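PDB 6EVU: PrgB, which promotes cell aggregation, biofilm formation and conjugation in Enterococcus faecalis by binding and compacting DNA, and is represented here by its adhesin domain. Local coordinates for residues V36-K47 / P109-A119; F193-N201 / E212-F223. All coordinates share one frame; numbering follows the deposited sequence.

Interaction 1. Residues V36-K47 / P109-A119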
loop_
_atom_site.group_PDB
_atom_site.type_symbol
_atom_site.label_atom_id
_atom_site.label_comp_id
_atom_site.label_asym_id
_atom_site.label_seq_id
_atom_site.Cartn_x
_atom_site.Cartn_y
_atom_site.Cartn_z
ATOM N N VAL A 36 7.414 15.809 6.899
ATOM C CA VAL A 36 8.619 15.191 7.440
ATOM C C VAL A 36 9.713 15.041 6.388
ATOM O O VAL A 36 10.847 14.653 6.712
ATOM C CB VAL A 36 8.286 13.832 8.094
ATOM C CG1 VAL A 36 6.995 13.872 8.964
ATOM C CG2 VAL A 36 8.228 12.699 7.051
ATOM N N VAL A 37 9.423 15.391 5.140
ATOM C CA VAL A 37 10.388 15.295 4.051
ATOM C C VAL A 37 11.231 16.563 4.035
ATOM O O VAL A 37 10.706 17.674 4.166
ATOM C CB VAL A 37 9.645 15.064 2.722
ATOM C CG1 VAL A 37 10.613 14.869 1.535
ATOM C CG2 VAL A 37 8.675 13.871 2.869
ATOM N N THR A 38 12.548 16.395 3.988
ATOM C CA THR A 38 13.480 17.514 3.986
ATOM C C THR A 38 14.309 17.516 2.711
ATOM O O THR A 38 14.240 16.592 1.900
ATOM C CB THR A 38 14.446 17.488 5.178
ATOM O OG1 THR A 38 15.522 16.581 4.907
ATOM C CG2 THR A 38 13.744 17.105 6.446
ATOM N N LYS A 39 15.100 18.604 2.550
ATOM C CA LYS A 39 16.006 18.719 1.410
ATOM C C LYS A 39 16.968 17.548 1.337
ATOM O O LYS A 39 17.435 17.209 0.244
ATOM C CB LYS A 39 16.794 20.053 1.493
ATOM C CG LYS A 39 17.602 20.208 2.803
ATOM C CD LYS A 39 18.813 21.202 2.732
ATOM C CE LYS A 39 18.893 21.980 4.056
ATOM N NZ LYS A 39 20.259 22.333 4.568
ATOM N N ASP A 40 17.212 16.869 2.466
ATOM C CA ASP A 40 18.145 15.761 2.540
ATOM C C ASP A 40 17.457 14.387 2.542
ATOM O O ASP A 40 18.151 13.369 2.634
ATOM C CB ASP A 40 19.003 15.904 3.790
ATOM C CG ASP A 40 19.809 17.202 3.775
ATOM O OD1 ASP A 40 20.581 17.418 2.803
ATOM O OD2 ASP A 40 19.638 18.017 4.699
ATOM N N THR A 41 16.124 14.336 2.485
ATOM C CA THR A 41 15.449 13.041 2.512
ATOM C C THR A 41 15.796 12.247 1.255
ATOM O O THR A 41 15.748 12.779 0.141
ATOM C CB THR A 41 13.926 13.209 2.593
ATOM O OG1 THR A 41 13.578 13.899 3.791
ATOM C CG2 THR A 41 13.213 11.802 2.594
ATOM N N LYS A 42 16.102 10.958 1.428
ATOM C CA LYS A 42 16.460 10.102 0.298
ATOM C C LYS A 42 16.531 8.653 0.773
ATOM O O LYS A 42 16.669 8.379 1.971
ATOM C CB LYS A 42 17.807 10.477 -0.304
ATOM C CG LYS A 42 18.971 10.168 0.616
ATOM C CD LYS A 42 20.293 10.292 -0.149
ATOM C CE LYS A 42 21.493 10.221 0.776
ATOM N NZ LYS A 42 21.874 11.545 1.412
ATOM N N ILE A 43 16.454 7.725 -0.187
ATOM C CA ILE A 43 16.845 6.341 0.085
ATOM C C ILE A 43 18.363 6.283 0.155
ATOM O O ILE A 43 19.046 6.682 -0.798
ATOM C CB ILE A 43 16.319 5.392 -1.004
ATOM C CG1 ILE A 43 14.786 5.336 -0.949
ATOM C CG2 ILE A 43 16.942 4.000 -0.817
ATOM C CD1 ILE A 43 14.129 4.541 -2.142
ATOM N N SER A 44 18.903 5.834 1.301
ATOM C CA SER A 44 20.353 5.679 1.446
ATOM C C SER A 44 20.862 4.317 1.010
ATOM O O SER A 44 22.021 4.215 0.577
ATOM C CB SER A 44 20.788 5.892 2.893
ATOM O OG SER A 44 20.028 5.044 3.734
ATOM N N SER A 45 20.027 3.274 1.096
ATOM C CA SER A 45 20.434 1.964 0.609
ATOM C C SER A 45 19.204 1.095 0.417
ATOM O O SER A 45 18.157 1.291 1.048
ATOM C CB SER A 45 21.402 1.271 1.566
ATOM O OG SER A 45 20.729 0.952 2.769
ATOM N N ILE A 46 19.375 0.094 -0.442
ATOM C CA ILE A 46 18.390 -0.954 -0.646
ATOM C C ILE A 46 19.123 -2.274 -0.592
ATOM O O ILE A 46 20.038 -2.495 -1.401
ATOM C CB ILE A 46 17.675 -0.829 -2.000
ATOM C CG1 ILE A 46 17.033 0.568 -2.115
ATOM C CG2 ILE A 46 16.653 -1.956 -2.193
ATOM C CD1 ILE A 46 16.351 0.851 -3.477
ATOM N N LYS A 47 18.708 -3.156 0.317
ATOM C CA LYS A 47 19.456 -4.389 0.557
ATOM C C LYS A 47 18.522 -5.574 0.486
ATOM O O LYS A 47 17.347 -5.501 0.897
ATOM C CB LYS A 47 20.181 -4.391 1.931
ATOM C CG LYS A 47 21.297 -3.398 2.030
ATOM C CD LYS A 47 22.581 -3.985 1.482
ATOM C CE LYS A 47 23.736 -3.015 1.640
ATOM N NZ LYS A 47 23.603 -1.827 0.737
ATOM N N PRO A 109 13.299 -10.757 1.784
ATOM C CA PRO A 109 12.825 -9.417 2.168
ATOM C C PRO A 109 13.830 -8.356 1.752
ATOM O O PRO A 109 15.036 -8.584 1.781
ATOM C CB PRO A 109 12.690 -9.489 3.697
ATOM C CG PRO A 109 13.462 -10.731 4.099
ATOM C CD PRO A 109 13.540 -11.654 2.937
ATOM N N VAL A 110 13.310 -7.223 1.281
ATOM C CA VAL A 110 14.138 -6.137 0.765
ATOM C C VAL A 110 14.009 -4.979 1.737
ATOM O O VAL A 110 12.893 -4.521 2.044
ATOM C CB VAL A 110 13.678 -5.740 -0.643
ATOM C CG1 VAL A 110 14.416 -4.480 -1.073
ATOM C CG2 VAL A 110 13.920 -6.960 -1.558
ATOM N N THR A 111 15.130 -4.509 2.261
ATOM C CA THR A 111 15.077 -3.402 3.232
ATOM C C THR A 111 15.445 -2.114 2.511
ATOM O O THR A 111 16.568 -1.987 2.009
ATOM C CB THR A 111 16.034 -3.657 4.405
ATOM O OG1 THR A 111 15.707 -4.910 5.056
ATOM C CG2 THR A 111 16.040 -2.497 5.423
ATOM N N VAL A 112 14.502 -1.148 2.491
ATOM C CA VAL A 112 14.722 0.191 1.938
ATOM C C VAL A 112 14.938 1.146 3.107
ATOM O O VAL A 112 14.045 1.339 3.930
ATOM C CB VAL A 112 13.504 0.627 1.099
ATOM C CG1 VAL A 112 13.698 2.072 0.536
ATOM C CG2 VAL A 112 13.159 -0.412 0.021
ATOM N N THR A 113 16.097 1.780 3.178
ATOM C CA THR A 113 16.389 2.706 4.266
ATOM C C THR A 113 16.265 4.148 3.781
ATOM O O THR A 113 16.842 4.517 2.762
ATOM C CB THR A 113 17.798 2.445 4.795
ATOM O OG1 THR A 113 17.868 1.095 5.294
ATOM C CG2 THR A 113 18.128 3.406 5.917
ATOM N N TYR A 114 15.514 4.951 4.512
ATOM C CA TYR A 114 15.456 6.395 4.299
ATOM C C TYR A 114 16.283 7.086 5.364
ATOM O O TYR A 114 16.183 6.750 6.556
ATOM C CB TYR A 114 14.020 6.924 4.378
ATOM C CG TYR A 114 13.131 6.423 3.248
ATOM C CD1 TYR A 114 13.059 7.154 2.077
ATOM C CD2 TYR A 114 12.340 5.286 3.396
ATOM C CE1 TYR A 114 12.277 6.727 1.026
ATOM C CE2 TYR A 114 11.520 4.842 2.353
ATOM C CZ TYR A 114 11.504 5.567 1.156
ATOM O OH TYR A 114 10.715 5.202 0.074
ATOM N N THR A 115 17.071 8.098 4.953
ATOM C CA THR A 115 17.691 8.995 5.923
ATOM C C THR A 115 17.253 10.425 5.638
ATOM O O THR A 115 16.552 10.705 4.658
ATOM C CB THR A 115 19.220 8.906 5.872
ATOM O OG1 THR A 115 19.633 9.172 4.526
ATOM C CG2 THR A 115 19.666 7.515 6.237
ATOM N N GLY A 116 17.646 11.318 6.525
ATOM C CA GLY A 116 17.332 12.722 6.367
ATOM C C GLY A 116 15.886 13.079 6.588
ATOM O O GLY A 116 15.387 13.999 5.940
ATOM N N LEU A 117 15.189 12.381 7.480
ATOM C CA LEU A 117 13.792 12.678 7.768
ATOM C C LEU A 117 13.634 13.672 8.913
ATOM O O LEU A 117 14.513 13.843 9.759
ATOM C CB LEU A 117 13.052 11.404 8.176
ATOM C CG LEU A 117 13.160 10.235 7.220
ATOM C CD1 LEU A 117 12.465 8.979 7.829
ATOM C CD2 LEU A 117 12.576 10.612 5.898
ATOM N N ASN A 118 12.452 14.273 8.979
ATOM C CA ASN A 118 12.100 15.088 10.134
ATOM C C ASN A 118 10.705 14.714 10.622
ATOM O O ASN A 118 9.793 15.533 10.738
ATOM C CB ASN A 118 12.249 16.571 9.794
ATOM C CG ASN A 118 11.991 17.454 10.988
ATOM O OD1 ASN A 118 12.446 17.145 12.084
ATOM N ND2 ASN A 118 11.335 18.582 10.774
ATOM N N ALA A 119 10.526 13.425 10.865
ATOM C CA ALA A 119 9.303 12.863 11.409
ATOM C C ALA A 119 9.352 12.957 12.928
ATOM O O ALA A 119 10.323 13.460 13.512
ATOM C CB ALA A 119 9.134 11.431 10.913
HETATM O O HOH W 1 20.113 11.758 4.002
HETATM O O HOH W 2 18.668 -0.802 3.491
#
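Ile43 and Tyr114 face each other as a non-hydrogen-bonded pair between antiparallel strands 42-47 and 110-115 of the large sheet of the adhesin domain. CG1 of Ile43 rests against CE1 of Tyr114 at 3.5 Å, and its CD1 reaches Val112 CG1. On the same face, Ile46 CG2 meets Val110 CG1 at 3.6 Å. With chi1 at -56°, Ile46 swings this CG2 methyl opposite its own N and toward Val110. Behind this apolar row lie Tyr100, Val102 and Phe149 of a second sheet. The Tyr114 hydroxyl bonds to Ser150 O there, and its ring meets Phe131 edge-to-face.

A beta bulge interrupts the regular pairing, between the hydrogen-bonded pairs Lys42-Thr115 and Lys47-Thr111. Ser44 and Ser45 both stand opposite Thr113. Thr113 O accepts from Ser44 N, and Thr113 N gives a straight bond to Ser45 O. The extra residue leaves Ser45 N buried with no partner in the model.

Ahead of strand 42-47, the chain makes a type I turn from Thr38 to Thr41. Two hydroxyls grip one carbonyl: Thr38 OG1 and Thr41 OG1 each donate to Gly116 O at 2.8 Å. The first comes 20° off the carbonyl plane; the second lies well above it, at 48°. Both hydroxyls are set by the turn itself. Thr38 OG1 accepts from Asp40 N, an ST turn. Thr41 OG1 accepts from Thr38 N at 2.7 Å. Farther back, Asn118 N bonds to Val36 O at 2.8 Å, and Val36 CG1 packs on Ala119.

Two waters tie the polar face. One joins Asp40 O, Lys42 NZ and Thr115 OG1. The other donates to Thr111 O at 2.8 Å and also bonds Ser45 OG and Thr113 OG1.

Interaction 2. Residues F193-N201 / E212-F223. With TRS (2-amino-2-hydroxymethyl-propane-1,3-diol), chain C.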
loop_
_atom_site.group_PDB
_atom_site.type_symbol
_atom_site.label_atom_id
_atom_site.label_comp_id
_atom_site.label_asym_id
_atom_site.label_seq_id
_atom_site.Cartn_x
_atom_site.Cartn_y
_atom_site.Cartn_z
ATOM N N PHE A 193 0.554 4.066 17.480
ATOM C CA PHE A 193 0.758 4.593 16.132
ATOM C C PHE A 193 -0.536 4.480 15.354
ATOM O O PHE A 193 -1.246 3.467 15.445
ATOM C CB PHE A 193 1.800 3.772 15.374
ATOM C CG PHE A 193 3.199 3.957 15.829
ATOM C CD1 PHE A 193 3.587 5.041 16.612
ATOM C CD2 PHE A 193 4.157 3.025 15.470
ATOM C CE1 PHE A 193 4.944 5.187 16.984
ATOM C CE2 PHE A 193 5.488 3.190 15.838
ATOM C CZ PHE A 193 5.883 4.216 16.586
ATOM N N ALA A 194 -0.829 5.495 14.558
ATOM C CA ALA A 194 -1.943 5.428 13.628
ATOM C C ALA A 194 -1.437 5.737 12.223
ATOM O O ALA A 194 -0.713 6.722 12.002
ATOM C CB ALA A 194 -3.077 6.382 14.042
ATOM N N TYR A 195 -1.864 4.931 11.267
ATOM C CA TYR A 195 -1.438 5.126 9.892
ATOM C C TYR A 195 -2.614 4.929 8.958
ATOM O O TYR A 195 -3.593 4.261 9.302
ATOM C CB TYR A 195 -0.314 4.174 9.486
ATOM C CG TYR A 195 -0.486 2.685 9.822
ATOM C CD1 TYR A 195 -0.207 2.179 11.092
ATOM C CD2 TYR A 195 -0.891 1.803 8.838
ATOM C CE1 TYR A 195 -0.361 0.761 11.356
ATOM C CE2 TYR A 195 -1.010 0.432 9.059
ATOM C CZ TYR A 195 -0.752 -0.073 10.310
ATOM O OH TYR A 195 -0.860 -1.418 10.506
ATOM N N ALA A 196 -2.533 5.578 7.800
ATOM C CA ALA A 196 -3.626 5.567 6.848
ATOM C C ALA A 196 -3.555 4.329 5.961
ATOM O O ALA A 196 -2.476 3.855 5.588
ATOM C CB ALA A 196 -3.562 6.805 5.965
ATOM N N LEU A 197 -4.717 3.831 5.568
ATOM C CA LEU A 197 -4.799 2.804 4.539
ATOM C C LEU A 197 -5.772 3.463 3.581
ATOM O O LEU A 197 -6.980 3.530 3.860
ATOM C CB LEU A 197 -5.307 1.468 5.076
ATOM C CG LEU A 197 -4.432 1.044 6.261
ATOM C CD1 LEU A 197 -5.145 0.072 7.138
ATOM C CD2 LEU A 197 -3.135 0.517 5.723
ATOM N N SER A 198 -5.249 4.016 2.496
ATOM C CA SER A 198 -6.008 4.890 1.622
ATOM C C SER A 198 -6.049 4.365 0.201
ATOM O O SER A 198 -5.362 3.397 -0.154
ATOM C CB SER A 198 -5.428 6.309 1.622
ATOM O OG SER A 198 -5.653 6.884 2.902
ATOM N N SER A 199 -6.906 5.024 -0.579
ATOM C CA SER A 199 -6.962 4.824 -2.013
ATOM C C SER A 199 -7.148 3.342 -2.344
ATOM O O SER A 199 -6.439 2.756 -3.195
ATOM C CB SER A 199 -5.697 5.394 -2.652
ATOM O OG SER A 199 -5.839 5.558 -4.044
ATOM N N LEU A 200 -8.029 2.652 -1.615
ATOM C CA LEU A 200 -8.195 1.219 -1.906
ATOM C C LEU A 200 -9.385 1.098 -2.852
ATOM O O LEU A 200 -10.525 0.859 -2.442
ATOM C CB LEU A 200 -8.359 0.371 -0.642
ATOM C CG LEU A 200 -7.182 0.479 0.337
ATOM C CD1 LEU A 200 -7.495 -0.215 1.660
ATOM C CD2 LEU A 200 -5.948 -0.136 -0.336
ATOM N N ASN A 201 -9.115 1.333 -4.135
ATOM C CA ASN A 201 -10.170 1.317 -5.135
ATOM C C ASN A 201 -10.562 -0.122 -5.483
ATOM O O ASN A 201 -9.799 -1.074 -5.296
ATOM C CB ASN A 201 -9.735 2.005 -6.429
ATOM C CG ASN A 201 -8.497 1.338 -7.063
ATOM O OD1 ASN A 201 -7.416 1.351 -6.480
ATOM N ND2 ASN A 201 -8.673 0.712 -8.221
ATOM N N GLU A 212 -8.044 -3.410 -4.732
ATOM C CA GLU A 212 -6.887 -3.219 -3.849
ATOM C C GLU A 212 -7.337 -3.413 -2.400
ATOM O O GLU A 212 -8.453 -3.001 -2.025
ATOM C CB GLU A 212 -6.244 -1.842 -4.060
ATOM C CG GLU A 212 -5.972 -1.589 -5.516
ATOM C CD GLU A 212 -4.980 -0.487 -5.790
ATOM O OE1 GLU A 212 -4.613 0.252 -4.851
ATOM O OE2 GLU A 212 -4.614 -0.315 -6.977
ATOM N N PHE A 213 -6.505 -4.109 -1.608
ATOM C CA PHE A 213 -6.837 -4.487 -0.228
ATOM C C PHE A 213 -5.638 -4.311 0.692
ATOM O O PHE A 213 -4.494 -4.144 0.240
ATOM C CB PHE A 213 -7.305 -5.963 -0.132
ATOM C CG PHE A 213 -6.222 -6.982 -0.502
ATOM C CD1 PHE A 213 -5.350 -7.479 0.460
ATOM C CD2 PHE A 213 -6.139 -7.461 -1.810
ATOM C CE1 PHE A 213 -4.387 -8.408 0.140
ATOM C CE2 PHE A 213 -5.186 -8.423 -2.148
ATOM C CZ PHE A 213 -4.303 -8.891 -1.190
ATOM N N VAL A 214 -5.917 -4.371 2.002
ATOM C CA VAL A 214 -4.935 -4.649 3.030
ATOM C C VAL A 214 -5.382 -5.867 3.825
ATOM O O VAL A 214 -6.559 -6.219 3.836
ATOM C CB VAL A 214 -4.738 -3.432 3.947
ATOM C CG1 VAL A 214 -4.098 -2.318 3.143
ATOM C CG2 VAL A 214 -6.129 -2.947 4.596
ATOM N N SER A 215 -4.423 -6.545 4.462
ATOM C CA SER A 215 -4.728 -7.787 5.177
ATOM C C SER A 215 -3.563 -8.117 6.104
ATOM O O SER A 215 -2.527 -7.435 6.092
ATOM C CB SER A 215 -4.977 -8.941 4.201
ATOM O OG SER A 215 -3.752 -9.211 3.538
ATOM N N ASP A 216 -3.719 -9.220 6.859
ATOM C CA ASP A 216 -2.635 -9.816 7.637
ATOM C C ASP A 216 -1.931 -8.770 8.504
ATOM O O ASP A 216 -0.704 -8.647 8.535
ATOM C CB ASP A 216 -1.655 -10.541 6.731
ATOM C CG ASP A 216 -2.352 -11.542 5.849
ATOM O OD1 ASP A 216 -2.917 -12.489 6.415
ATOM O OD2 ASP A 216 -2.384 -11.336 4.613
ATOM N N PHE A 217 -2.742 -8.054 9.271
ATOM C CA PHE A 217 -2.158 -7.082 10.177
ATOM C C PHE A 217 -1.297 -7.831 11.186
ATOM O O PHE A 217 -1.700 -8.880 11.693
ATOM C CB PHE A 217 -3.272 -6.248 10.820
ATOM C CG PHE A 217 -3.763 -5.175 9.878
ATOM C CD1 PHE A 217 -4.651 -5.482 8.852
ATOM C CD2 PHE A 217 -3.175 -3.912 9.898
ATOM C CE1 PHE A 217 -5.013 -4.504 7.905
ATOM C CE2 PHE A 217 -3.546 -2.896 8.973
ATOM C CZ PHE A 217 -4.472 -3.191 7.986
ATOM N N GLY A 218 -0.053 -7.385 11.353
ATOM C CA GLY A 218 0.898 -8.107 12.167
ATOM C C GLY A 218 0.579 -7.998 13.648
ATOM O O GLY A 218 -0.429 -7.416 14.091
ATOM N N ALA A 219 1.457 -8.616 14.432
ATOM C CA ALA A 219 1.282 -8.591 15.890
ATOM C C ALA A 219 1.120 -7.147 16.342
ATOM O O ALA A 219 1.750 -6.269 15.773
ATOM C CB ALA A 219 2.494 -9.223 16.581
ATOM N N ASN A 220 0.234 -6.902 17.319
ATOM C CA ASN A 220 0.039 -5.544 17.856
ATOM C C ASN A 220 -0.483 -4.531 16.831
ATOM O O ASN A 220 -0.523 -3.325 17.143
ATOM C CB ASN A 220 1.341 -4.991 18.458
ATOM C CG ASN A 220 2.097 -6.036 19.271
ATOM O OD1 ASN A 220 1.551 -6.641 20.174
ATOM N ND2 ASN A 220 3.345 -6.285 18.896
ATOM N N ASN A 221 -0.905 -4.967 15.635
ATOM C CA ASN A 221 -1.544 -4.083 14.654
ATOM C C ASN A 221 -3.015 -4.448 14.457
ATOM O O ASN A 221 -3.404 -5.608 14.560
ATOM C CB ASN A 221 -0.868 -4.144 13.266
ATOM C CG ASN A 221 0.527 -3.488 13.216
ATOM O OD1 ASN A 221 0.721 -2.488 12.507
ATOM N ND2 ASN A 221 1.492 -4.050 13.934
ATOM N N ALA A 222 -3.842 -3.461 14.132
ATOM C CA ALA A 222 -5.232 -3.771 13.802
ATOM C C ALA A 222 -5.793 -2.778 12.791
ATOM O O ALA A 222 -5.453 -1.586 12.806
ATOM C CB ALA A 222 -6.119 -3.805 15.049
ATOM N N PHE A 223 -6.686 -3.285 11.933
ATOM C CA PHE A 223 -7.458 -2.451 11.024
ATOM C C PHE A 223 -8.695 -1.889 11.738
ATOM O O PHE A 223 -9.361 -2.581 12.517
ATOM C CB PHE A 223 -7.871 -3.255 9.795
ATOM C CG PHE A 223 -8.746 -2.493 8.815
ATOM C CD1 PHE A 223 -10.120 -2.331 9.051
ATOM C CD2 PHE A 223 -8.221 -1.981 7.651
ATOM C CE1 PHE A 223 -10.918 -1.656 8.138
ATOM C CE2 PHE A 223 -9.014 -1.299 6.742
ATOM C CZ PHE A 223 -10.370 -1.130 6.992
HETATM C C TRS C . -4.526 3.599 -6.789
HETATM C C1 TRS C . -5.452 4.660 -7.453
HETATM C C2 TRS C . -3.320 4.251 -6.105
HETATM C C3 TRS C . -4.047 2.574 -7.849
HETATM N N TRS C . -5.320 2.973 -5.747
HETATM O O1 TRS C . -6.592 3.902 -7.846
HETATM O O2 TRS C . -3.722 5.263 -5.218
HETATM O O3 TRS C . -2.989 1.809 -7.219
HETATM O O HOH W 3 -10.979 -1.955 -2.012
#
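Tyr195 has its CG tucked between its own N and C (chi1 48°), which carries the ring toward Asn221. The two side chains cross at about a right angle, with ring and amide planes 59° apart. Tyr195 OH donates to Asn221 OD1 at 2.8 Å, on a lone pair in the carbonyl plane. ND2 of the same amide bonds to Ala219 O, and OD1 has a second donor in Ser281 N. The hydroxyl also lies at the edge of the Phe217 ring. Leu197 CD1 comes to that edge too, 3.4 Å from Phe217 CZ, and touches Phe223 CD2. CB of Phe223 sits over one face of Phe217.

Strands 193-197 and 221-225 are the outer strands of a small antiparallel sheet, with strand 272-276 between them. The Tyr195-Asn221 bond therefore spans the central strand.

At the end of an inverse gamma turn centred on Leu200, Asn201 O accepts from Glu212 N at 3.0 Å. A water links Leu200 O and Glu212 O. Beside them lies a Tris molecule, probably from the crystallisation liquor. Its amine donates to Ser199 OG, Asn201 OD1 and Glu212 OE1. Tris O3 donates to Glu212 OE2 at 2.7 Å. Asp260 and Trp301 complete the site.

In the fold
The two interactions come in series along the chain: interaction 1 closes at Ala119, and interaction 2 opens at Phe193. Their centres are 22 Å apart and their nearest atoms about 10 Å apart, with no direct touch. Both reach the same large antiparallel sheet. Interaction 1 enters it through strands 42-47 and 110-115, interaction 2 through strand 211-215. Strands 124-137, 169-179 and 280-287 carry the pairing from one to the other. Interaction 2 lies nearer the centre of the chain and also joins a separate three-stranded sheet. The shared sheet ties both into the one adhesin domain of PrgB, a domain of the glucan-binding protein C type.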